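3-deoxy-manno-octulosonate cytidylyltransferase (Escherichia coli, PDB 1H7E) catalyses the transfer of CMP from CTP to the eight-carbon sugar KDO, releasing diphosphate and giving the activated sugar CMP-KDO, probably for bacterial lipopolysaccharide synthesis. Local coordinates at residues A[43-48]-A[63-68]; A[3-8]-A[93-98]; A[68-73]-A[80-85]. One frame throughout, in Å; residues are numbered along the deposited sequence.

From the N terminus, strand 3-8 enters the sheet first; strand 45-50 pairs with one side of it, and strand 91-94 later takes the other. Contact 2, joining 3-8 to 93-98, closes the longest loop of the three. Contacts 1 and 3 are both nested inside that loop and follow one another in series, sharing Met68. Contact 1 closes the beta-alpha-beta unit of strand 45-50, helix 53-61 and strand 65-68; contact 3 then folds the loop after strand 65-68 back onto helix 76-86, which leads into strand 91-94. Contacts 1 and 2 thus belong to one sheet, while Val83 packs on Ile67 and Leu80 on Val6 and Asn94, seating the helix of contact 3 on both.

Contact 1. Residues A[43-48]-A[63-68]; sequences VAEVWV and GGKAIM
Strands 45-48 and 65-68 run parallel in sense but strongly twisted, 47° apart, and are joined where Val48 pairs with Ala66: Val48 N donates to Lys65 O (2.9 Å), and Val48 O accepts from Ile67 N at the same length. On the side of the sheet that carries Trp47 and Lys65, Lys65 CB lies over one face of the indole, 3.9 Å from the centroid of its six-membered ring, in a CH-pi contact. The extended lysine chain continues across the indole, with CD near CE2 and CZ2, as far as Glu45. There NZ stays 4.0 Å from Glu45 OE1, probably close enough for the opposite charges to be felt but no salt bridge; Glu45 OE2 is paired with Lys2 instead. OE1 also accepts a bond from Trp47 NE1 (2.7 Å), nearly in the ring plane, which helps fix the indole's rotation. At the ring's edge CZ3 faces Ala66 O, while Ile67 CB approaches CE3 obliquely. The pair closes a beta-alpha-beta crossover in which helix 53-61 covers Val48 and Ala66 through Val59; strand 65-68 is outermost in the chain's sheet, helix 29-38 packs on Val46 and Val48, and strand 3-8 borders strand 45-50.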
loop_
_atom_site.group_PDB
_atom_site.type_symbol
_atom_site.label_atom_id
_atom_site.label_comp_id
_atom_site.label_asym_id
_atom_site.label_seq_id
_atom_site.Cartn_x
_atom_site.Cartn_y
_atom_site.Cartn_z
ATOM N N VAL A 43 -28.478 4.351 13.276
ATOM C CA VAL A 43 -28.405 2.899 13.363
ATOM C C VAL A 43 -29.761 2.335 13.798
ATOM O O VAL A 43 -30.324 2.745 14.818
ATOM C CB VAL A 43 -27.281 2.482 14.346
ATOM C CG1 VAL A 43 -27.290 0.963 14.598
ATOM C CG2 VAL A 43 -25.931 2.921 13.763
ATOM N N ALA A 44 -30.263 1.380 13.023
ATOM C CA ALA A 44 -31.562 0.752 13.281
ATOM C C ALA A 44 -31.575 -0.296 14.384
ATOM O O ALA A 44 -32.492 -0.331 15.197
ATOM C CB ALA A 44 -32.102 0.155 12.000
ATOM N N GLU A 45 -30.576 -1.171 14.399
ATOM C CA GLU A 45 -30.509 -2.225 15.412
ATOM C C GLU A 45 -29.073 -2.496 15.802
ATOM O O GLU A 45 -28.154 -2.263 15.022
ATOM C CB GLU A 45 -31.075 -3.547 14.865
ATOM C CG GLU A 45 -32.498 -3.520 14.316
ATOM C CD GLU A 45 -32.800 -4.711 13.410
ATOM O OE1 GLU A 45 -32.266 -5.812 13.660
ATOM O OE2 GLU A 45 -33.570 -4.543 12.435
ATOM N N VAL A 46 -28.897 -3.065 16.983
ATOM C CA VAL A 46 -27.590 -3.421 17.483
ATOM C C VAL A 46 -27.665 -4.877 17.918
ATOM O O VAL A 46 -28.548 -5.265 18.689
ATOM C CB VAL A 46 -27.152 -2.524 18.668
ATOM C CG1 VAL A 46 -25.786 -2.968 19.182
ATOM C CG2 VAL A 46 -27.083 -1.067 18.224
ATOM N N TRP A 47 -26.746 -5.682 17.392
ATOM C CA TRP A 47 -26.677 -7.116 17.686
ATOM C C TRP A 47 -25.330 -7.592 18.201
ATOM O O TRP A 47 -24.296 -7.118 17.754
ATOM C CB TRP A 47 -26.920 -7.903 16.404
ATOM C CG TRP A 47 -28.290 -7.799 15.876
ATOM C CD1 TRP A 47 -28.805 -6.806 15.080
ATOM C CD2 TRP A 47 -29.333 -8.758 16.053
ATOM N NE1 TRP A 47 -30.107 -7.102 14.746
ATOM C CE2 TRP A 47 -30.454 -8.294 15.332
ATOM C CE3 TRP A 47 -29.420 -9.974 16.750
ATOM C CZ2 TRP A 47 -31.660 -9.005 15.287
ATOM C CZ3 TRP A 47 -30.612 -10.677 16.706
ATOM C CH2 TRP A 47 -31.714 -10.189 15.977
ATOM N N VAL A 48 -25.348 -8.602 19.064
ATOM C CA VAL A 48 -24.129 -9.219 19.579
ATOM C C VAL A 48 -24.092 -10.597 18.913
ATOM O O VAL A 48 -25.069 -11.356 18.988
ATOM C CB VAL A 48 -24.152 -9.398 21.114
ATOM C CG1 VAL A 48 -22.942 -10.185 21.570
ATOM C CG2 VAL A 48 -24.186 -8.050 21.809
ATOM N N GLY A 63 -31.140 -7.271 28.275
ATOM C CA GLY A 63 -32.091 -6.901 27.238
ATOM C C GLY A 63 -31.566 -6.650 25.832
ATOM O O GLY A 63 -32.286 -6.108 24.984
ATOM N N GLY A 64 -30.320 -7.016 25.573
ATOM C CA GLY A 64 -29.782 -6.802 24.244
ATOM C C GLY A 64 -30.087 -7.960 23.304
ATOM O O GLY A 64 -30.475 -9.050 23.751
ATOM N N LYS A 65 -29.919 -7.730 22.002
ATOM C CA LYS A 65 -30.155 -8.774 21.003
ATOM C C LYS A 65 -28.879 -9.562 20.723
ATOM O O LYS A 65 -27.815 -8.986 20.473
ATOM C CB LYS A 65 -30.663 -8.166 19.702
ATOM C CG LYS A 65 -31.886 -7.287 19.854
ATOM C CD LYS A 65 -32.277 -6.698 18.510
ATOM C CE LYS A 65 -33.522 -5.848 18.622
ATOM N NZ LYS A 65 -34.027 -5.484 17.267
ATOM N N ALA A 66 -28.980 -10.885 20.816
ATOM C CA ALA A 66 -27.857 -11.778 20.555
ATOM C C ALA A 66 -28.264 -12.755 19.450
ATOM O O ALA A 66 -29.452 -13.038 19.263
ATOM C CB ALA A 66 -27.470 -12.546 21.827
ATOM N N ILE A 67 -27.288 -13.203 18.669
ATOM C CA ILE A 67 -27.536 -14.164 17.604
ATOM C C ILE A 67 -26.392 -15.159 17.677
ATOM O O ILE A 67 -25.225 -14.769 17.777
ATOM C CB ILE A 67 -27.630 -13.490 16.211
ATOM C CG1 ILE A 67 -27.776 -14.551 15.117
ATOM C CG2 ILE A 67 -26.423 -12.588 15.966
ATOM C CD1 ILE A 67 -28.199 -14.000 13.799
ATOM N N MET A 68 -26.742 -16.437 17.784
ATOM C CA MET A 68 -25.754 -17.495 17.857
ATOM C C MET A 68 -25.211 -17.751 16.463
ATOM O O MET A 68 -25.953 -17.764 15.473
ATOM C CB MET A 68 -26.368 -18.768 18.428
ATOM C CG MET A 68 -26.591 -18.738 19.928
ATOM S SD MET A 68 -25.068 -18.905 20.878
ATOM C CE MET A 68 -24.649 -20.643 20.614
#

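Contact 2. Residues A[3-8]-A[93-98]; sequences AVIVIP and INLQGD
Ile5 and Val6 pair in parallel with Ile93 and Asn94, and three backbone hydrogen bonds join the strands. Val4 O accepts from Ile93 N at 2.9 Å. Val6 N donates to Ile93 O with an almost straight N-H...O angle of 178°. Leu95 N donates to Val6 O at 3.1 Å. Two CA-H...O contacts supplement them, from Ile5 CA to Ile93 O and from Asn94 CA to Val6 O.

Apolar packing occupies the side of the sheet that bears Ile5 and Ile93. The two branches of Ile5 part company here: CG1 lies 4.0 Å from Ile93 CB, while CG2, anti to the backbone N, meets Leu95 CG at 3.9 Å. Farther on, Ile7 CG2 rests 3.6 Å from the bare CA of Gly97, whose lack of a side chain also leaves room for Pro8 O beside it, and the strand pairing gives way to a loop. Helix 104-116 covers Ile93 through Val107 and Leu111, and helix 29-38 packs on Ile5 and Ile7.

Polar and apolar groups mix on the other side, where Val6 and Asn94 project. With CG anti to the backbone N (chi1 -156°), the amide carbon of Asn94 sits beside Pro8, and OD1 comes to 3.3 Å from Pro8 CG. Leu80 of helix 76-86 packs against both Val6 and Asn94.

These are parallel central strands of a GT-A-type nucleotidyltransferase fold: three backbone bonds pair polar groups across the contact, branched aliphatic chains pack on one side, and an amide enters the other beside proline.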
loop_
_atom_site.group_PDB
_atom_site.type_symbol
_atom_site.label_atom_id
_atom_site.label_comp_id
_atom_site.label_asym_id
_atom_site.label_seq_id
_atom_site.Cartn_x
_atom_site.Cartn_y
_atom_site.Cartn_z
ATOM N N ALA A 3 -28.813 0.676 8.473
ATOM C CA ALA A 3 -27.518 0.281 8.985
ATOM C C ALA A 3 -27.705 -0.434 10.294
ATOM O O ALA A 3 -28.571 -0.061 11.084
ATOM C CB ALA A 3 -26.655 1.518 9.208
ATOM N N VAL A 4 -26.911 -1.474 10.522
ATOM C CA VAL A 4 -26.957 -2.186 11.794
ATOM C C VAL A 4 -25.539 -2.345 12.345
ATOM O O VAL A 4 -24.556 -2.342 11.599
ATOM C CB VAL A 4 -27.634 -3.590 11.702
ATOM C CG1 VAL A 4 -29.034 -3.469 11.059
ATOM C CG2 VAL A 4 -26.764 -4.564 10.956
ATOM N N ILE A 5 -25.427 -2.407 13.656
ATOM C CA ILE A 5 -24.134 -2.599 14.289
ATOM C C ILE A 5 -24.082 -4.018 14.810
ATOM O O ILE A 5 -25.023 -4.476 15.455
ATOM C CB ILE A 5 -23.906 -1.633 15.464
ATOM C CG1 ILE A 5 -23.678 -0.222 14.934
ATOM C CG2 ILE A 5 -22.750 -2.116 16.339
ATOM C CD1 ILE A 5 -23.626 0.823 16.019
ATOM N N VAL A 6 -23.007 -4.733 14.479
ATOM C CA VAL A 6 -22.822 -6.102 14.942
ATOM C C VAL A 6 -21.574 -6.122 15.815
ATOM O O VAL A 6 -20.516 -5.616 15.421
ATOM C CB VAL A 6 -22.659 -7.109 13.769
ATOM C CG1 VAL A 6 -22.399 -8.502 14.310
ATOM C CG2 VAL A 6 -23.900 -7.115 12.907
ATOM N N ILE A 7 -21.704 -6.667 17.016
ATOM C CA ILE A 7 -20.601 -6.746 17.954
ATOM C C ILE A 7 -20.222 -8.207 18.176
ATOM O O ILE A 7 -20.972 -8.954 18.802
ATOM C CB ILE A 7 -20.992 -6.147 19.328
ATOM C CG1 ILE A 7 -21.451 -4.695 19.180
ATOM C CG2 ILE A 7 -19.810 -6.237 20.312
ATOM C CD1 ILE A 7 -22.217 -4.197 20.392
ATOM N N PRO A 8 -19.095 -8.660 17.593
ATOM C CA PRO A 8 -18.632 -10.048 17.755
ATOM C C PRO A 8 -18.170 -10.182 19.203
ATOM O O PRO A 8 -17.375 -9.368 19.678
ATOM C CB PRO A 8 -17.416 -10.120 16.823
ATOM C CG PRO A 8 -17.683 -9.085 15.808
ATOM C CD PRO A 8 -18.242 -7.945 16.628
ATOM N N ILE A 93 -21.901 -2.526 10.374
ATOM C CA ILE A 93 -20.751 -1.966 11.078
ATOM C C ILE A 93 -20.303 -3.029 12.058
ATOM O O ILE A 93 -21.102 -3.558 12.840
ATOM C CB ILE A 93 -21.125 -0.677 11.827
ATOM C CG1 ILE A 93 -21.483 0.408 10.822
ATOM C CG2 ILE A 93 -19.969 -0.215 12.738
ATOM C CD1 ILE A 93 -22.201 1.569 11.439
ATOM N N ASN A 94 -19.026 -3.374 11.999
ATOM C CA ASN A 94 -18.480 -4.392 12.876
ATOM C C ASN A 94 -17.637 -3.697 13.936
ATOM O O ASN A 94 -16.626 -3.084 13.608
ATOM C CB ASN A 94 -17.615 -5.338 12.050
ATOM C CG ASN A 94 -17.464 -6.702 12.681
ATOM O OD1 ASN A 94 -18.453 -7.327 13.082
ATOM N ND2 ASN A 94 -16.227 -7.201 12.730
ATOM N N LEU A 95 -18.111 -3.716 15.179
ATOM C CA LEU A 95 -17.420 -3.122 16.325
ATOM C C LEU A 95 -16.767 -4.217 17.133
ATOM O O LEU A 95 -17.338 -5.284 17.287
ATOM C CB LEU A 95 -18.411 -2.468 17.278
ATOM C CG LEU A 95 -19.002 -1.101 17.015
ATOM C CD1 LEU A 95 -19.645 -0.630 18.318
ATOM C CD2 LEU A 95 -17.914 -0.138 16.606
ATOM N N GLN A 96 -15.629 -3.929 17.748
ATOM C CA GLN A 96 -14.967 -4.935 18.577
ATOM C C GLN A 96 -15.606 -5.024 19.974
ATOM O O GLN A 96 -15.866 -4.006 20.613
ATOM C CB GLN A 96 -13.466 -4.650 18.655
ATOM C CG GLN A 96 -12.766 -4.796 17.298
ATOM C CD GLN A 96 -13.249 -6.033 16.530
ATOM O OE1 GLN A 96 -13.038 -7.170 16.966
ATOM N NE2 GLN A 96 -13.934 -5.809 15.404
ATOM N N GLY A 97 -15.870 -6.245 20.428
ATOM C CA GLY A 97 -16.506 -6.441 21.714
ATOM C C GLY A 97 -15.612 -6.193 22.909
ATOM O O GLY A 97 -16.073 -6.303 24.053
ATOM N N ASP A 98 -14.351 -5.839 22.650
ATOM C CA ASP A 98 -13.378 -5.588 23.722
ATOM C C ASP A 98 -12.828 -4.153 23.828
ATOM O O ASP A 98 -11.800 -3.916 24.472
ATOM C CB ASP A 98 -12.228 -6.622 23.685
ATOM C CG ASP A 98 -11.409 -6.573 22.388
ATOM O OD1 ASP A 98 -11.696 -5.744 21.496
ATOM O OD2 ASP A 98 -10.462 -7.376 22.261
#

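Contact 3. Residues A[68-73]-A[80-85]; sequences MTRNDH and LVEVMH
The Glu82 carboxylate lies over one face of the Arg70 guanidinium, the two planes only 16° apart, and meets the His73 ring at its edge, at NE2. Offset toward the guanidinium rim, Glu82 OE1 stands 4.2 Å above its plane, and Arg70 NH1 is 4.1 Å from Glu82 OE2: the charges are close, but no N-H points at that oxygen. In the guanidinium plane Arg70 NE reaches Asp72 OD1 on its syn lone pair, a salt bridge that is long (3.3 Å), with Asp72 poorly ordered. Arg70 CB covers part of one face of the imidazole.

Two donors grip Glu82 OE1. The backbone N of Arg70 uses the syn lone pair at 2.9 Å, while His73 NE2 comes from the anti side at the same length, out of the carboxylate plane, and OE1 in turn sits somewhat out of the imidazole plane. Ring and carboxylate are turned 58° against each other. Anti to the backbone N (chi1 -178°), Glu82 CG starts an extended chain that carries the carboxylate from helix to loop. Its other oxygen, OE2, accepts from a water that also donates to Met68 O. Gripped so, the carboxylate is probably stabilised as the anion.

Beside the carboxylate, Thr69 CG2 packs on Val83 CG2 at 3.9 Å. The His-carboxylate bond and that from Arg70 N tie residues 69-73, the loop after strand 65-68, to helix 76-86. Leu80 and Met84 of that helix pack against strand 91-94 and helix 180-185, and Thr69 bonds through its backbone to Thr50, the last residue of strand 45-50.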
loop_
_atom_site.group_PDB
_atom_site.type_symbol
_atom_site.label_atom_id
_atom_site.label_comp_id
_atom_site.label_asym_id
_atom_site.label_seq_id
_atom_site.Cartn_x
_atom_site.Cartn_y
_atom_site.Cartn_z
ATOM N N MET A 68 -26.742 -16.437 17.784
ATOM C CA MET A 68 -25.754 -17.495 17.857
ATOM C C MET A 68 -25.211 -17.751 16.463
ATOM O O MET A 68 -25.953 -17.764 15.473
ATOM C CB MET A 68 -26.368 -18.768 18.428
ATOM C CG MET A 68 -26.591 -18.738 19.928
ATOM S SD MET A 68 -25.068 -18.905 20.878
ATOM C CE MET A 68 -24.649 -20.643 20.614
ATOM N N THR A 69 -23.901 -17.938 16.398
ATOM C CA THR A 69 -23.221 -18.173 15.133
ATOM C C THR A 69 -22.356 -19.411 15.305
ATOM O O THR A 69 -22.238 -19.926 16.408
ATOM C CB THR A 69 -22.339 -16.943 14.744
ATOM O OG1 THR A 69 -21.418 -16.651 15.803
ATOM C CG2 THR A 69 -23.204 -15.706 14.499
ATOM N N ARG A 70 -21.793 -19.921 14.217
ATOM C CA ARG A 70 -20.936 -21.098 14.306
ATOM C C ARG A 70 -19.629 -20.794 15.042
ATOM O O ARG A 70 -19.155 -19.653 15.047
ATOM C CB ARG A 70 -20.636 -21.648 12.913
ATOM C CG ARG A 70 -21.869 -22.192 12.224
ATOM C CD ARG A 70 -21.504 -23.004 11.004
ATOM N NE ARG A 70 -20.839 -22.185 9.999
ATOM C CZ ARG A 70 -21.476 -21.455 9.086
ATOM N NH1 ARG A 70 -22.806 -21.435 9.045
ATOM N NH2 ARG A 70 -20.782 -20.747 8.204
ATOM N N ASN A 71 -19.083 -21.803 15.718
ATOM C CA ASN A 71 -17.822 -21.649 16.445
ATOM C C ASN A 71 -16.624 -22.001 15.557
ATOM O O ASN A 71 -15.480 -21.684 15.900
ATOM C CB ASN A 71 -17.817 -22.494 17.732
ATOM C CG ASN A 71 -18.256 -23.939 17.497
ATOM O OD1 ASN A 71 -19.315 -24.358 17.971
ATOM N ND2 ASN A 71 -17.441 -24.705 16.774
ATOM N N ASP A 72 -16.914 -22.622 14.407
ATOM C CA ASP A 72 -15.911 -23.042 13.419
ATOM C C ASP A 72 -15.420 -21.922 12.482
ATOM O O ASP A 72 -14.724 -22.190 11.500
ATOM C CB ASP A 72 -16.448 -24.222 12.580
ATOM C CG ASP A 72 -17.747 -23.887 11.820
ATOM O OD1 ASP A 72 -17.809 -22.867 11.100
ATOM O OD2 ASP A 72 -18.714 -24.670 11.922
ATOM N N HIS A 73 -15.821 -20.683 12.763
ATOM C CA HIS A 73 -15.428 -19.523 11.959
ATOM C C HIS A 73 -13.968 -19.170 12.160
ATOM O O HIS A 73 -13.559 -18.806 13.271
ATOM C CB HIS A 73 -16.258 -18.295 12.333
ATOM C CG HIS A 73 -17.615 -18.271 11.715
ATOM N ND1 HIS A 73 -17.833 -18.583 10.390
ATOM C CD2 HIS A 73 -18.825 -17.959 12.235
ATOM C CE1 HIS A 73 -19.120 -18.462 10.121
ATOM N NE2 HIS A 73 -19.741 -18.085 11.224
ATOM N N LEU A 80 -19.462 -12.363 10.510
ATOM C CA LEU A 80 -20.363 -11.294 10.064
ATOM C C LEU A 80 -21.157 -11.726 8.812
ATOM O O LEU A 80 -22.284 -11.280 8.616
ATOM C CB LEU A 80 -19.571 -9.998 9.785
ATOM C CG LEU A 80 -20.303 -8.702 9.418
ATOM C CD1 LEU A 80 -21.201 -8.263 10.547
ATOM C CD2 LEU A 80 -19.289 -7.618 9.138
ATOM N N VAL A 81 -20.564 -12.568 7.960
ATOM C CA VAL A 81 -21.239 -13.060 6.749
ATOM C C VAL A 81 -22.446 -13.933 7.153
ATOM O O VAL A 81 -23.539 -13.823 6.579
ATOM C CB VAL A 81 -20.250 -13.848 5.821
ATOM C CG1 VAL A 81 -20.994 -14.609 4.732
ATOM C CG2 VAL A 81 -19.275 -12.870 5.158
ATOM N N GLU A 82 -22.254 -14.760 8.174
ATOM C CA GLU A 82 -23.340 -15.589 8.662
ATOM C C GLU A 82 -24.464 -14.704 9.221
ATOM O O GLU A 82 -25.637 -14.982 8.986
ATOM C CB GLU A 82 -22.878 -16.558 9.740
ATOM C CG GLU A 82 -24.011 -17.461 10.205
ATOM C CD GLU A 82 -23.669 -18.318 11.407
ATOM O OE1 GLU A 82 -22.513 -18.281 11.884
ATOM O OE2 GLU A 82 -24.571 -19.044 11.887
ATOM N N VAL A 83 -24.109 -13.656 9.966
ATOM C CA VAL A 83 -25.114 -12.757 10.523
ATOM C C VAL A 83 -25.869 -12.039 9.408
ATOM O O VAL A 83 -27.086 -11.839 9.490
ATOM C CB VAL A 83 -24.478 -11.685 11.474
ATOM C CG1 VAL A 83 -25.525 -10.630 11.867
ATOM C CG2 VAL A 83 -23.915 -12.357 12.715
ATOM N N MET A 84 -25.140 -11.648 8.366
ATOM C CA MET A 84 -25.706 -10.924 7.230
ATOM C C MET A 84 -26.885 -11.642 6.553
ATOM O O MET A 84 -27.839 -11.002 6.128
ATOM C CB MET A 84 -24.601 -10.619 6.206
ATOM C CG MET A 84 -25.058 -9.944 4.910
ATOM S SD MET A 84 -25.534 -11.126 3.617
ATOM C CE MET A 84 -23.999 -12.112 3.432
ATOM N N HIS A 85 -26.795 -12.960 6.427
ATOM C CA HIS A 85 -27.880 -13.733 5.803
ATOM C C HIS A 85 -29.190 -13.691 6.583
ATOM O O HIS A 85 -30.271 -13.757 5.990
ATOM C CB HIS A 85 -27.464 -15.180 5.634
ATOM C CG HIS A 85 -26.493 -15.388 4.528
ATOM N ND1 HIS A 85 -26.772 -15.047 3.222
ATOM C CD2 HIS A 85 -25.247 -15.911 4.527
ATOM C CE1 HIS A 85 -25.734 -15.354 2.464
ATOM N NE2 HIS A 85 -24.796 -15.879 3.231
HETATM O O HOH W 1 -26.908 -17.324 12.513
#